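Local coordinates for carbohydrate kinase, FGGY (Rhodospirillum rubrum, PDB 3IFR), which probably phosphorylates D-xylulose, as a xylulose kinase of the FGGY family of carbohydrate kinases, at residues A487-A490 with T491-F495. Numbering follows the deposited sequence.
Sequences ALYA and TLHPF
Thr491 is bound twice to the carbonyl of Ala487, one turn back along the same helix. Thr491 N makes the i to i+4 helix bond to Ala487 O, 3.0 Å away, and the hydroxyl adds a second from the opposite face of the carbonyl plane, with OG1 2.7 Å from Ala487 O. With chi1 at -64°, OG1 stands beside the threonine's own N and anti to its carbonyl carbon, which turns it back toward Ala487 O; a threonine can thus satisfy its hydroxyl on the exposed side of a helix. Leu492 N bonds Leu488 O at 2.9 Å. Farther on, Pro494 has no N-H to give, and the helix kinks there.

Apolar packing joins Leu488 and Leu492, branched side chains suited to the side facing the strands, which run side by side with their CD1 methyls 3.6 Å apart. Were Leu492 cut back to an alanine, Leu488 CD1 would probably lose its neighbour and a gap open toward Leu344 and Thr362.

Tyr489 and His493, flat rings suited to a partly exposed flank, form an offset edge-to-face pair, the histidine edge directed at the tyrosine face, with planes at 72°. Both hold CG anti to the backbone N and run side by side, bringing His493 ND1 within 3.5 Å of Tyr489 OH.

All this lies near the end of the C-terminal helix 475-496, at the protein surface. Leu488 and Leu492 face strands 342-344 and 362-364, while Tyr489 packs on Leu344 and on Glu350, Pro357 and Ala359 between those strands.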
ATOM      1  N   ALA A 487      24.927  11.247   7.157  1.00 28.34           N
ATOM      2  CA  ALA A 487      26.098  11.063   7.971  1.00 27.91           C
ATOM      3  C   ALA A 487      25.727  10.841   9.444  1.00 32.08           C
ATOM      4  O   ALA A 487      26.486  10.183  10.185  1.00 34.97           O
ATOM      5  CB  ALA A 487      27.026  12.260   7.828  1.00 26.61           C
ATOM      6  N   LEU A 488      24.583  11.367   9.875  1.00 28.13           N
ATOM      7  CA  LEU A 488      24.122  11.109  11.238  1.00 30.76           C
ATOM      8  C   LEU A 488      23.890   9.596  11.377  1.00 31.13           C
ATOM      9  O   LEU A 488      24.468   8.951  12.239  1.00 28.50           O
ATOM     10  CB  LEU A 488      22.866  11.903  11.585  1.00 28.00           C
ATOM     11  CG  LEU A 488      22.393  11.750  13.041  1.00 31.01           C
ATOM     12  CD1 LEU A 488      23.550  11.798  14.064  1.00 24.50           C
ATOM     13  CD2 LEU A 488      21.341  12.822  13.354  1.00 27.11           C
ATOM     14  N   TYR A 489      23.108   9.038  10.456  1.00 30.89           N
ATOM     15  CA  TYR A 489      22.786   7.621  10.465  1.00 30.17           C
ATOM     16  C   TYR A 489      23.977   6.694  10.316  1.00 32.90           C
ATOM     17  O   TYR A 489      24.086   5.692  11.026  1.00 32.46           O
ATOM     18  CB  TYR A 489      21.803   7.296   9.370  1.00 28.62           C
ATOM     19  CG  TYR A 489      21.417   5.870   9.384  1.00 31.70           C
ATOM     20  CD1 TYR A 489      20.728   5.340  10.459  1.00 33.54           C
ATOM     21  CD2 TYR A 489      21.764   5.029   8.338  1.00 34.32           C
ATOM     22  CE1 TYR A 489      20.356   4.018  10.493  1.00 32.04           C
ATOM     23  CE2 TYR A 489      21.405   3.694   8.359  1.00 36.20           C
ATOM     24  CZ  TYR A 489      20.696   3.194   9.440  1.00 37.43           C
ATOM     25  OH  TYR A 489      20.339   1.864   9.477  1.00 40.82           O
ATOM     26  N   ALA A 490      24.851   6.996   9.370  1.00 30.79           N
ATOM     27  CA  ALA A 490      26.059   6.201   9.228  1.00 34.16           C
ATOM     28  C   ALA A 490      26.918   6.269  10.512  1.00 31.49           C
ATOM     29  O   ALA A 490      27.535   5.306  10.919  1.00 29.59           O
ATOM     30  CB  ALA A 490      26.849   6.655   8.001  1.00 31.24           C
ATOM     31  N   THR A 491      26.940   7.419  11.152  1.00 32.96           N
ATOM     32  CA  THR A 491      27.747   7.565  12.346  1.00 31.78           C
ATOM     33  C   THR A 491      27.140   6.801  13.520  1.00 33.40           C
ATOM     34  O   THR A 491      27.861   6.182  14.295  1.00 33.10           O
ATOM     35  CB  THR A 491      27.924   9.052  12.722  1.00 32.29           C
ATOM     36  OG1 THR A 491      28.666   9.726  11.690  1.00 34.84           O
ATOM     37  CG2 THR A 491      28.686   9.185  14.027  1.00 31.70           C
ATOM     38  N   LEU A 492      25.817   6.852  13.644  1.00 31.58           N
ATOM     39  CA  LEU A 492      25.109   6.202  14.745  1.00 32.78           C
ATOM     40  C   LEU A 492      24.831   4.719  14.496  1.00 33.20           C
ATOM     41  O   LEU A 492      24.267   4.055  15.347  1.00 35.85           O
ATOM     42  CB  LEU A 492      23.784   6.910  15.025  1.00 32.43           C
ATOM     43  CG  LEU A 492      23.862   8.296  15.672  1.00 32.85           C
ATOM     44  CD1 LEU A 492      22.468   8.900  15.814  1.00 28.06           C
ATOM     45  CD2 LEU A 492      24.545   8.206  17.046  1.00 31.39           C
ATOM     46  N   HIS A 493      25.200   4.193  13.335  1.00 32.55           N
ATOM     47  CA  HIS A 493      24.938   2.775  13.048  1.00 36.32           C
ATOM     48  C   HIS A 493      25.527   1.767  14.054  1.00 35.23           C
ATOM     49  O   HIS A 493      24.785   1.014  14.654  1.00 34.59           O
ATOM     50  CB  HIS A 493      25.332   2.389  11.619  1.00 32.54           C
ATOM     51  CG  HIS A 493      24.764   1.081  11.189  1.00 36.80           C
ATOM     52  ND1 HIS A 493      23.423   0.915  10.889  1.00 40.71           N
ATOM     53  CD2 HIS A 493      25.331  -0.140  11.048  1.00 39.85           C
ATOM     54  CE1 HIS A 493      23.198  -0.348  10.564  1.00 38.72           C
ATOM     55  NE2 HIS A 493      24.335  -1.010  10.657  1.00 43.18           N
ATOM     56  N   PRO A 494      26.861   1.762  14.233  1.00 33.85           N
ATOM     57  CA  PRO A 494      27.532   0.839  15.164  1.00 34.88           C
ATOM     58  C   PRO A 494      26.940   0.935  16.553  1.00 38.21           C
ATOM     59  O   PRO A 494      26.657  -0.082  17.192  1.00 39.16           O
ATOM     60  CB  PRO A 494      28.967   1.362  15.220  1.00 37.34           C
ATOM     61  CG  PRO A 494      29.132   2.212  14.039  1.00 33.27           C
ATOM     62  CD  PRO A 494      27.793   2.740  13.656  1.00 33.27           C
ATOM     63  N   PHE A 495      26.749   2.171  17.001  1.00 36.24           N
ATOM     64  CA  PHE A 495      26.100   2.434  18.274  1.00 33.24           C
ATOM     65  C   PHE A 495      24.681   1.836  18.387  1.00 36.58           C
ATOM     66  O   PHE A 495      24.271   1.420  19.460  1.00 34.48           O
ATOM     67  CB  PHE A 495      26.066   3.929  18.533  1.00 29.14           C
ATOM     68  CG  PHE A 495      25.285   4.287  19.731  1.00 30.46           C
ATOM     69  CD1 PHE A 495      25.903   4.396  20.960  1.00 31.24           C
ATOM     70  CD2 PHE A 495      23.926   4.484  19.643  1.00 30.04           C
ATOM     71  CE1 PHE A 495      25.192   4.671  22.069  1.00 29.19           C
ATOM     72  CE2 PHE A 495      23.198   4.787  20.756  1.00 29.48           C
ATOM     73  CZ  PHE A 495      23.836   4.878  21.975  1.00 32.67           C
TER